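Local structure of envelope glycoprotein (Bourbon virus, 5ZKX) at residues Thr78-Glu81 with Leu82-Trp85; His235-Gly239 with Asp240-Glu244; Tyr258-Glu261 with Lys262-Asn265; Asn129-Ala133 with His134-Asn138. The protein probably fuses the viral envelope with a host-cell membrane as a trimeric class III glycoprotein related to baculovirus gp64, here in its postfusion form. One frame throughout, in Å; residues are numbered along the deposited sequence.

Contact 1 of 4, residues Thr78-Glu81 with Leu82-Trp85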
loop_
_atom_site.group_PDB
_atom_site.type_symbol
_atom_site.label_atom_id
_atom_site.label_comp_id
_atom_site.label_asym_id
_atom_site.label_seq_id
_atom_site.Cartn_x
_atom_site.Cartn_y
_atom_site.Cartn_z
ATOM N N THR A 78 -33.380 0.344 20.707
ATOM C CA THR A 78 -32.942 1.100 21.867
ATOM C C THR A 78 -31.642 0.509 22.406
ATOM O O THR A 78 -31.141 -0.512 21.926
ATOM C CB THR A 78 -34.022 1.101 22.945
ATOM O OG1 THR A 78 -34.094 -0.197 23.546
ATOM C CG2 THR A 78 -35.373 1.447 22.342
ATOM N N LYS A 79 -31.095 1.164 23.432
ATOM C CA LYS A 79 -29.847 0.700 24.030
ATOM C C LYS A 79 -29.996 -0.707 24.590
ATOM O O LYS A 79 -29.207 -1.602 24.266
ATOM C CB LYS A 79 -29.401 1.673 25.120
ATOM C CG LYS A 79 -27.927 1.587 25.476
ATOM C CD LYS A 79 -27.583 2.584 26.574
ATOM C CE LYS A 79 -26.100 2.564 26.908
ATOM N NZ LYS A 79 -25.736 3.656 27.859
ATOM N N ASP A 80 -31.016 -0.925 25.426
ATOM C CA ASP A 80 -31.221 -2.245 26.018
ATOM C C ASP A 80 -31.614 -3.276 24.972
ATOM O O ASP A 80 -31.236 -4.447 25.086
ATOM C CB ASP A 80 -32.281 -2.168 27.114
ATOM C CG ASP A 80 -32.057 -0.999 28.057
ATOM O OD1 ASP A 80 -30.883 -0.666 28.330
ATOM O OD2 ASP A 80 -33.055 -0.410 28.525
ATOM N N GLU A 81 -32.372 -2.864 23.953
ATOM C CA GLU A 81 -32.691 -3.763 22.850
ATOM C C GLU A 81 -31.426 -4.228 22.146
ATOM O O GLU A 81 -31.223 -5.426 21.927
ATOM C CB GLU A 81 -33.620 -3.063 21.861
ATOM C CG GLU A 81 -35.079 -3.443 21.984
ATOM C CD GLU A 81 -35.924 -2.822 20.896
ATOM O OE1 GLU A 81 -35.974 -1.575 20.815
ATOM O OE2 GLU A 81 -36.532 -3.581 20.114
ATOM N N LEU A 82 -30.559 -3.281 21.782
ATOM C CA LEU A 82 -29.318 -3.633 21.102
ATOM C C LEU A 82 -28.429 -4.509 21.976
ATOM O O LEU A 82 -27.716 -5.377 21.461
ATOM C CB LEU A 82 -28.585 -2.361 20.687
ATOM C CG LEU A 82 -27.350 -2.529 19.812
ATOM C CD1 LEU A 82 -27.661 -3.447 18.644
ATOM C CD2 LEU A 82 -26.872 -1.171 19.335
ATOM N N LYS A 83 -28.467 -4.307 23.295
ATOM C CA LYS A 83 -27.677 -5.135 24.201
ATOM C C LYS A 83 -28.138 -6.585 24.166
ATOM O O LYS A 83 -27.318 -7.509 24.102
ATOM C CB LYS A 83 -27.761 -4.584 25.624
ATOM C CG LYS A 83 -27.003 -3.292 25.827
ATOM C CD LYS A 83 -27.349 -2.648 27.155
ATOM C CE LYS A 83 -26.627 -1.320 27.313
ATOM N NZ LYS A 83 -25.728 -1.326 28.497
ATOM N N THR A 84 -29.454 -6.809 24.229
ATOM C CA THR A 84 -29.961 -8.175 24.174
ATOM C C THR A 84 -29.865 -8.760 22.772
ATOM O O THR A 84 -29.818 -9.985 22.630
ATOM C CB THR A 84 -31.404 -8.236 24.683
ATOM O OG1 THR A 84 -31.742 -9.593 24.995
ATOM C CG2 THR A 84 -32.379 -7.716 23.648
ATOM N N TRP A 85 -29.826 -7.916 21.739
ATOM C CA TRP A 85 -29.590 -8.415 20.392
ATOM C C TRP A 85 -28.183 -8.980 20.264
ATOM O O TRP A 85 -27.998 -10.122 19.830
ATOM C CB TRP A 85 -29.807 -7.302 19.365
ATOM C CG TRP A 85 -31.237 -6.936 19.120
ATOM C CD1 TRP A 85 -32.316 -7.269 19.885
ATOM C CD2 TRP A 85 -31.742 -6.155 18.031
ATOM N NE1 TRP A 85 -33.461 -6.742 19.340
ATOM C CE2 TRP A 85 -33.135 -6.053 18.201
ATOM C CE3 TRP A 85 -31.150 -5.532 16.928
ATOM C CZ2 TRP A 85 -33.945 -5.357 17.308
ATOM C CZ3 TRP A 85 -31.956 -4.842 16.045
ATOM C CH2 TRP A 85 -33.338 -4.760 16.239
HETATM O O HOH W 1 -35.679 -6.206 20.580
#

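Contact 2 of 4, residues His235-Gly239 with Asp240-Glu244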
loop_
_atom_site.group_PDB
_atom_site.type_symbol
_atom_site.label_atom_id
_atom_site.label_comp_id
_atom_site.label_asym_id
_atom_site.label_seq_id
_atom_site.Cartn_x
_atom_site.Cartn_y
_atom_site.Cartn_z
ATOM N N HIS A 235 13.837 11.041 13.872
ATOM C CA HIS A 235 13.167 9.912 13.237
ATOM C C HIS A 235 13.117 8.779 14.251
ATOM O O HIS A 235 14.146 8.175 14.567
ATOM C CB HIS A 235 13.893 9.498 11.959
ATOM C CG HIS A 235 14.071 10.620 10.985
ATOM N ND1 HIS A 235 13.062 11.047 10.151
ATOM C CD2 HIS A 235 15.136 11.417 10.725
ATOM C CE1 HIS A 235 13.497 12.053 9.413
ATOM N NE2 HIS A 235 14.753 12.297 9.741
ATOM N N CYS A 236 11.924 8.492 14.755
ATOM C CA CYS A 236 11.767 7.660 15.935
ATOM C C CYS A 236 11.100 6.334 15.596
ATOM O O CYS A 236 10.686 6.075 14.464
ATOM C CB CYS A 236 10.965 8.401 17.007
ATOM S SG CYS A 236 11.779 9.899 17.591
ATOM N N LYS A 237 11.012 5.491 16.620
ATOM C CA LYS A 237 10.422 4.170 16.515
ATOM C C LYS A 237 9.823 3.812 17.867
ATOM O O LYS A 237 10.389 4.145 18.911
ATOM C CB LYS A 237 11.468 3.132 16.088
ATOM C CG LYS A 237 11.090 1.687 16.356
ATOM C CD LYS A 237 12.137 0.740 15.797
ATOM C CE LYS A 237 12.313 -0.488 16.672
ATOM N NZ LYS A 237 11.043 -0.926 17.311
ATOM N N ASP A 238 8.661 3.163 17.842
ATOM C CA ASP A 238 8.053 2.650 19.067
ATOM C C ASP A 238 7.322 1.364 18.697
ATOM O O ASP A 238 6.196 1.413 18.190
ATOM C CB ASP A 238 7.111 3.663 19.697
ATOM C CG ASP A 238 6.436 3.125 20.940
ATOM O OD1 ASP A 238 7.014 2.236 21.595
ATOM O OD2 ASP A 238 5.321 3.581 21.263
ATOM N N GLY A 239 7.960 0.233 18.956
ATOM C CA GLY A 239 7.378 -1.034 18.560
ATOM C C GLY A 239 7.308 -1.108 17.050
ATOM O O GLY A 239 8.330 -1.092 16.356
ATOM N N ASP A 240 6.090 -1.185 16.520
ATOM C CA ASP A 240 5.869 -1.200 15.083
ATOM C C ASP A 240 5.425 0.157 14.552
ATOM O O ASP A 240 4.989 0.247 13.402
ATOM C CB ASP A 240 4.845 -2.275 14.719
ATOM C CG ASP A 240 3.577 -2.179 15.547
ATOM O OD1 ASP A 240 3.483 -1.274 16.401
ATOM O OD2 ASP A 240 2.669 -3.015 15.341
ATOM N N ASN A 241 5.524 1.206 15.366
ATOM C CA ASN A 241 5.205 2.570 14.967
ATOM C C ASN A 241 6.483 3.315 14.611
ATOM O O ASN A 241 7.464 3.267 15.360
ATOM C CB ASN A 241 4.479 3.317 16.087
ATOM C CG ASN A 241 3.043 2.874 16.255
ATOM O OD1 ASN A 241 2.496 2.169 15.411
ATOM N ND2 ASN A 241 2.420 3.299 17.350
ATOM N N PHE A 242 6.463 4.019 13.482
ATOM C CA PHE A 242 7.607 4.794 13.023
ATOM C C PHE A 242 7.119 6.164 12.593
ATOM O O PHE A 242 6.172 6.268 11.808
ATOM C CB PHE A 242 8.325 4.092 11.869
ATOM C CG PHE A 242 8.790 2.709 12.208
ATOM C CD1 PHE A 242 7.916 1.635 12.149
ATOM C CD2 PHE A 242 10.097 2.483 12.597
ATOM C CE1 PHE A 242 8.337 0.367 12.464
ATOM C CE2 PHE A 242 10.522 1.215 12.905
ATOM C CZ PHE A 242 9.638 0.155 12.847
ATOM N N PHE A 243 7.768 7.210 13.099
ATOM C CA PHE A 243 7.230 8.553 12.948
ATOM C C PHE A 243 8.332 9.576 13.155
ATOM O O PHE A 243 9.307 9.328 13.869
ATOM C CB PHE A 243 6.088 8.808 13.938
ATOM C CG PHE A 243 6.452 8.521 15.370
ATOM C CD1 PHE A 243 6.385 7.231 15.874
ATOM C CD2 PHE A 243 6.856 9.540 16.214
ATOM C CE1 PHE A 243 6.724 6.966 17.186
ATOM C CE2 PHE A 243 7.191 9.279 17.528
ATOM C CZ PHE A 243 7.125 7.991 18.011
ATOM N N GLU A 244 8.152 10.730 12.526
ATOM C CA GLU A 244 9.033 11.876 12.701
ATOM C C GLU A 244 8.585 12.660 13.930
ATOM O O GLU A 244 7.467 13.187 13.960
ATOM C CB GLU A 244 8.996 12.751 11.450
ATOM C CG GLU A 244 10.193 13.639 11.238
ATOM C CD GLU A 244 10.134 14.344 9.900
ATOM O OE1 GLU A 244 10.041 13.653 8.864
ATOM O OE2 GLU A 244 10.163 15.593 9.883
#

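Contact 3 of 4, residues Tyr258-Glu261 with Lys262-Asn265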
loop_
_atom_site.group_PDB
_atom_site.type_symbol
_atom_site.label_atom_id
_atom_site.label_comp_id
_atom_site.label_asym_id
_atom_site.label_seq_id
_atom_site.Cartn_x
_atom_site.Cartn_y
_atom_site.Cartn_z
ATOM N N TYR A 258 2.463 10.899 21.628
ATOM C CA TYR A 258 3.773 10.932 22.266
ATOM C C TYR A 258 4.091 12.365 22.660
ATOM O O TYR A 258 4.255 13.227 21.791
ATOM C CB TYR A 258 4.855 10.386 21.333
ATOM C CG TYR A 258 4.625 8.961 20.893
ATOM C CD1 TYR A 258 3.982 8.678 19.694
ATOM C CD2 TYR A 258 5.054 7.898 21.673
ATOM C CE1 TYR A 258 3.770 7.376 19.288
ATOM C CE2 TYR A 258 4.848 6.595 21.275
ATOM C CZ TYR A 258 4.206 6.338 20.082
ATOM O OH TYR A 258 4.000 5.039 19.682
ATOM N N LYS A 259 4.183 12.617 23.961
ATOM C CA LYS A 259 4.523 13.936 24.469
ATOM C C LYS A 259 5.854 13.869 25.196
ATOM O O LYS A 259 6.039 13.047 26.100
ATOM C CB LYS A 259 3.446 14.484 25.405
ATOM C CG LYS A 259 3.584 15.980 25.651
ATOM C CD LYS A 259 2.505 16.494 26.575
ATOM C CE LYS A 259 2.296 17.981 26.386
ATOM N NZ LYS A 259 1.624 18.600 27.559
ATOM N N ASN A 260 6.774 14.731 24.794
ATOM C CA ASN A 260 8.059 14.829 25.460
ATOM C C ASN A 260 7.883 15.528 26.799
ATOM O O ASN A 260 7.453 16.686 26.845
ATOM C CB ASN A 260 9.039 15.595 24.576
ATOM C CG ASN A 260 10.466 15.494 25.057
ATOM O OD1 ASN A 260 10.821 14.581 25.798
ATOM N ND2 ASN A 260 11.297 16.440 24.641
ATOM N N GLU A 261 8.189 14.830 27.890
ATOM C CA GLU A 261 8.440 15.536 29.135
ATOM C C GLU A 261 9.553 16.547 28.888
ATOM O O GLU A 261 10.330 16.411 27.939
ATOM C CB GLU A 261 8.804 14.552 30.245
ATOM C CG GLU A 261 7.592 13.845 30.836
ATOM C CD GLU A 261 7.801 12.355 30.999
ATOM O OE1 GLU A 261 6.809 11.600 30.906
ATOM O OE2 GLU A 261 8.956 11.938 31.219
ATOM N N LYS A 262 9.642 17.566 29.751
ATOM C CA LYS A 262 10.285 18.801 29.309
ATOM C C LYS A 262 9.459 19.340 28.148
ATOM O O LYS A 262 9.835 19.149 26.987
ATOM C CB LYS A 262 11.755 18.614 28.899
ATOM C CG LYS A 262 12.705 18.268 30.031
ATOM C CD LYS A 262 12.940 19.465 30.930
ATOM C CE LYS A 262 12.467 19.178 32.342
ATOM N NZ LYS A 262 12.463 20.405 33.186
ATOM N N GLN A 263 8.353 20.031 28.469
ATOM C CA GLN A 263 7.072 20.115 27.759
ATOM C C GLN A 263 6.052 19.123 28.300
ATOM O O GLN A 263 5.016 18.895 27.670
ATOM C CB GLN A 263 7.216 19.890 26.251
ATOM C CG GLN A 263 7.452 21.153 25.453
ATOM C CD GLN A 263 8.890 21.287 25.006
ATOM O OE1 GLN A 263 9.490 20.333 24.509
ATOM N NE2 GLN A 263 9.454 22.476 25.183
ATOM N N LYS A 264 6.322 18.540 29.469
ATOM C CA LYS A 264 5.254 17.875 30.208
ATOM C C LYS A 264 4.294 18.891 30.819
ATOM O O LYS A 264 3.072 18.715 30.762
ATOM C CB LYS A 264 5.839 16.977 31.298
ATOM C CG LYS A 264 4.807 16.504 32.314
ATOM C CD LYS A 264 5.343 15.385 33.192
ATOM C CE LYS A 264 4.283 14.899 34.167
ATOM N NZ LYS A 264 4.650 13.599 34.797
ATOM N N ASN A 265 4.829 19.962 31.406
ATOM C CA ASN A 265 4.034 20.992 32.061
ATOM C C ASN A 265 3.616 22.114 31.118
ATOM O O ASN A 265 3.083 23.128 31.583
ATOM C CB ASN A 265 4.806 21.587 33.243
ATOM C CG ASN A 265 4.765 20.705 34.474
ATOM O OD1 ASN A 265 5.794 20.419 35.084
ATOM N ND2 ASN A 265 3.568 20.267 34.848
#

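Contact 4 of 4, residues Asn129-Ala133 with His134-Asn138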
loop_
_atom_site.group_PDB
_atom_site.type_symbol
_atom_site.label_atom_id
_atom_site.label_comp_id
_atom_site.label_asym_id
_atom_site.label_seq_id
_atom_site.Cartn_x
_atom_site.Cartn_y
_atom_site.Cartn_z
ATOM N N ASN A 129 -53.397 -3.469 -4.192
ATOM C CA ASN A 129 -54.561 -2.620 -3.944
ATOM C C ASN A 129 -55.775 -3.163 -4.697
ATOM O O ASN A 129 -56.480 -2.437 -5.400
ATOM C CB ASN A 129 -54.256 -1.177 -4.341
ATOM C CG ASN A 129 -55.265 -0.197 -3.795
ATOM O OD1 ASN A 129 -55.844 -0.411 -2.732
ATOM N ND2 ASN A 129 -55.483 0.890 -4.521
ATOM N N ASN A 130 -56.029 -4.465 -4.561
ATOM C CA ASN A 130 -57.008 -5.164 -5.385
ATOM C C ASN A 130 -58.265 -5.559 -4.611
ATOM O O ASN A 130 -58.921 -6.547 -4.952
ATOM C CB ASN A 130 -56.374 -6.404 -6.012
ATOM C CG ASN A 130 -55.935 -7.413 -4.972
ATOM O OD1 ASN A 130 -55.460 -7.044 -3.898
ATOM N ND2 ASN A 130 -56.100 -8.693 -5.279
ATOM N N HIS A 131 -58.618 -4.808 -3.573
ATOM C CA HIS A 131 -59.828 -5.068 -2.797
ATOM C C HIS A 131 -60.684 -3.808 -2.850
ATOM O O HIS A 131 -60.405 -2.829 -2.149
ATOM C CB HIS A 131 -59.489 -5.474 -1.368
ATOM C CG HIS A 131 -58.762 -6.779 -1.275
ATOM N ND1 HIS A 131 -59.380 -7.991 -1.500
ATOM C CD2 HIS A 131 -57.467 -7.062 -1.002
ATOM C CE1 HIS A 131 -58.498 -8.964 -1.360
ATOM N NE2 HIS A 131 -57.329 -8.427 -1.059
ATOM N N PHE A 132 -61.723 -3.839 -3.680
ATOM C CA PHE A 132 -62.491 -2.634 -3.958
ATOM C C PHE A 132 -63.298 -2.200 -2.740
ATOM O O PHE A 132 -63.816 -3.031 -1.988
ATOM C CB PHE A 132 -63.420 -2.854 -5.147
ATOM C CG PHE A 132 -64.115 -1.607 -5.593
ATOM C CD1 PHE A 132 -63.446 -0.662 -6.348
ATOM C CD2 PHE A 132 -65.430 -1.367 -5.239
ATOM C CE1 PHE A 132 -64.078 0.493 -6.754
ATOM C CE2 PHE A 132 -66.069 -0.215 -5.642
ATOM C CZ PHE A 132 -65.390 0.719 -6.400
ATOM N N ALA A 133 -63.404 -0.882 -2.561
ATOM C CA ALA A 133 -64.068 -0.253 -1.420
ATOM C C ALA A 133 -63.407 -0.614 -0.098
ATOM O O ALA A 133 -64.021 -0.475 0.964
ATOM C CB ALA A 133 -65.561 -0.600 -1.375
ATOM N N HIS A 134 -62.150 -1.051 -0.137
ATOM C CA HIS A 134 -61.476 -1.558 1.048
ATOM C C HIS A 134 -60.023 -1.106 1.064
ATOM O O HIS A 134 -59.442 -0.764 0.030
ATOM C CB HIS A 134 -61.544 -3.085 1.108
ATOM C CG HIS A 134 -62.881 -3.610 1.517
ATOM N ND1 HIS A 134 -63.797 -2.848 2.208
ATOM C CD2 HIS A 134 -63.460 -4.819 1.332
ATOM C CE1 HIS A 134 -64.882 -3.567 2.435
ATOM N NE2 HIS A 134 -64.703 -4.766 1.912
ATOM N N HIS A 135 -59.444 -1.121 2.263
ATOM C CA HIS A 135 -58.025 -0.872 2.461
ATOM C C HIS A 135 -57.249 -2.181 2.408
ATOM O O HIS A 135 -57.784 -3.252 2.695
ATOM C CB HIS A 135 -57.769 -0.189 3.804
ATOM C CG HIS A 135 -58.213 1.238 3.854
ATOM N ND1 HIS A 135 -57.420 2.281 3.425
ATOM C CD2 HIS A 135 -59.367 1.797 4.288
ATOM C CE1 HIS A 135 -58.068 3.420 3.591
ATOM N NE2 HIS A 135 -59.251 3.154 4.112
ATOM N N THR A 136 -55.972 -2.084 2.042
ATOM C CA THR A 136 -55.072 -3.229 2.023
ATOM C C THR A 136 -53.783 -2.858 2.741
ATOM O O THR A 136 -53.306 -1.724 2.633
ATOM C CB THR A 136 -54.761 -3.692 0.591
ATOM O OG1 THR A 136 -55.986 -3.847 -0.136
ATOM C CG2 THR A 136 -54.023 -5.028 0.606
ATOM N N CYS A 137 -53.226 -3.812 3.482
ATOM C CA CYS A 137 -52.016 -3.571 4.255
ATOM C C CYS A 137 -50.955 -4.594 3.891
ATOM O O CYS A 137 -51.238 -5.794 3.801
ATOM C CB CYS A 137 -52.290 -3.615 5.762
ATOM S SG CYS A 137 -50.818 -3.320 6.793
ATOM N N ASN A 138 -49.738 -4.107 3.670
ATOM C CA ASN A 138 -48.549 -4.934 3.537
ATOM C C ASN A 138 -47.471 -4.369 4.448
ATOM O O ASN A 138 -47.252 -3.154 4.484
ATOM C CB ASN A 138 -48.040 -4.982 2.092
ATOM C CG ASN A 138 -48.862 -5.895 1.211
ATOM O OD1 ASN A 138 -48.700 -7.116 1.236
ATOM N ND2 ASN A 138 -49.752 -5.307 0.421
HETATM O O HOH W 2 -57.556 -2.347 -1.687
#

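Contact 1 of 4, residues Thr78-Glu81 with Leu82-Trp85
A capping box starts helix 79-88, and the same Glu81 that closes it reaches forward one turn to Trp85. Thr78, a residue whose short hydroxyl suits the N-cap, accepts the Glu81 amide on OG1, at 3.2 Å from Glu81 N. In return Thr78 N donates almost straight (175°) to Glu81 OE1, meeting that oxygen from above the carboxylate plane. The Glu81 amide, too early in the helix for an i-4 carbonyl, and the N-cap amide are thus both bonded by side chains. The backbone ladder begins with Leu82 N on Thr78 O at 2.8 Å and runs on to Trp85 N on Glu81 O. With CG beside its backbone N (chi1 -74°), Trp85 turns its indole back so that the Glu81 carbonyl carbon lies over one face. A water joins the two side chains, 2.8 Å from Glu81 OE2 and 2.6 Å from Trp85 NE1. On another flank the methylenes of Lys79 and Lys83 cross, Lys79 CG to Lys83 CE being 3.7 Å. Lys83 then pairs with Glu180, and Glu81 OE2 with Arg49 of strand 44-58. Buried Leu82 and Trp85 press against Val145 of strand 134-148, while Leu82 also meets Leu191 of strand 188-192, seating the helix on the sheet.

Contact 2 of 4, residues His235-Gly239 with Asp240-Glu244
With CG lodged between its backbone N and carbonyl carbon (chi1 53°), Phe243 swings its ring across to Cys236, whose CB sits over one face in a CH-pi contact, 3.9 Å from Phe243 CE2. Cys236 SG, anti to its own carbonyl carbon (chi1 -62°), stands obliquely beside the ring and is bound in a disulfide to Cys208. Two other side chains run alongside each other on the opposite face of the sheet: the Lys237 methylenes follow the Phe242 ring, Lys237 CD coming within 3.3 Å of Phe242 CE2. The lysine chain then bends near its end, and Lys237 NZ settles 2.9 Å from Gly239 O, in the carbonyl plane on a lone pair. These pairs belong to an antiparallel hairpin, strands 234-238 and 241-245, closed by a type II' turn from Asp238 to Asn241. Gly239 takes the turn position whose positive phi suits a residue without a side chain. Asp238 N donates to Asn241 O at 2.8 Å and Asn241 N to Asp238 O at 2.9 Å. Further along, Cys236 N binds Phe243 O at 2.9 Å, and the His235 ring lies beside the Glu244 carboxylate, its buried ND1 lacking any modelled partner. Strand 241-245 is outermost within its own chain, yet Asn289 of the second subunit bonds both Asp240 O and Phe242 N.

Contact 3 of 4, residues Tyr258-Glu261 with Lys262-Asn265
Glu261 and Lys264 run alongside each other with their ends in a common direction, across the bend where strand 256-260 gives out into a surface loop. Their contact is made by methylenes: Glu261 CG is 3.6 Å from Lys264 CD. Glu261 is poorly ordered, although its OE1 bonds Thr33 OG1 on the neighbouring strand 26-36. The charged ends stay apart, Glu261 OE1 and Lys264 NZ being roughly 4.9 Å from each other, a separation that is only approximate given the disorder. Lys259 approaches the loop in another manner. Its CG stands anti to the backbone N (chi1 -165°), and the extended chain passes along the Gln263 carbonyl, Lys259 CE reaching 3.1 Å from Gln263 O. The ammonium is not bonded to that oxygen; it donates instead to Asn266 O and makes a cation-pi contact with Phe250. A long flexible lysine suits this role, since its stem can run beside the loop while its end grips a carbonyl further on. The bend itself places Lys262 and Gln263 at positive phi (62° and 95°), unusual for residues with side chains, and brings Gln263 near Asn260. There Gln263 CB packs against the backbone carbonyl of Asn260, 3.3 Å from Asn260 O.

Contact 4 of 4, residues Asn129-Ala133 with His134-Asn138
The His131 ring meets Thr136 at its edge, with Thr136 OG1 in the ring plane and 3.6 Å from His131 CD2, while Asn130 CG lies over one of its faces. The His134 ring has Phe132 O over one face, offset toward the rim. These groups surround a type II turn, His131 to His134, that leads into strand 134-148. The bond closing it, His134 N to His131 O at 3.2 Å, is weak and bent. Ala133 holds positive phi (61°) at the turn's third position, and together with His134 faces Asn58 as a G1 beta bulge. Thr136 sets OG1 beside its backbone N (chi1 -50°), which directs the hydroxyl toward the His131 ring edge and a water beside Asn129. That water lies 2.7 Å from Thr136 OG1; it donates to Asn129 OD1 at 2.8 Å and accepts from His131 N. A threonine hydroxyl, able to give or take a proton, suits such a shared water. Asn129 ND2 is held by Tyr57 O, and Asn130 bonds Asn128 through OD1 and Gly64 O of the second subunit through ND2. His131 stacks with Trp101 and bonds Asp99 through NE2, a carboxylate that would probably favour a protonated imidazole at His131.

Along the chain the order is contact 1, contact 4, contact 2, contact 3. Contacts 2 and 3 are neighbours, their centres about 17 Å apart in one mixed sheet: Tyr258 stacks on Phe243 and shares a probable hydrogen bond with Asp238, tying the hairpin to strand 256-260. Contacts 1 and 4 belong to another part of the elongated chain, with centres about 36 Å apart. They are linked by strand 134-148, whose first part lies in contact 4 and which passes under the helix of contact 1 at Val145. Between contacts 3 and 4 the centres are about 72 Å apart. Contacts 2 and 4, with centres about 68 Å apart, both touch the second subunit, so subunits meet at widely spaced places.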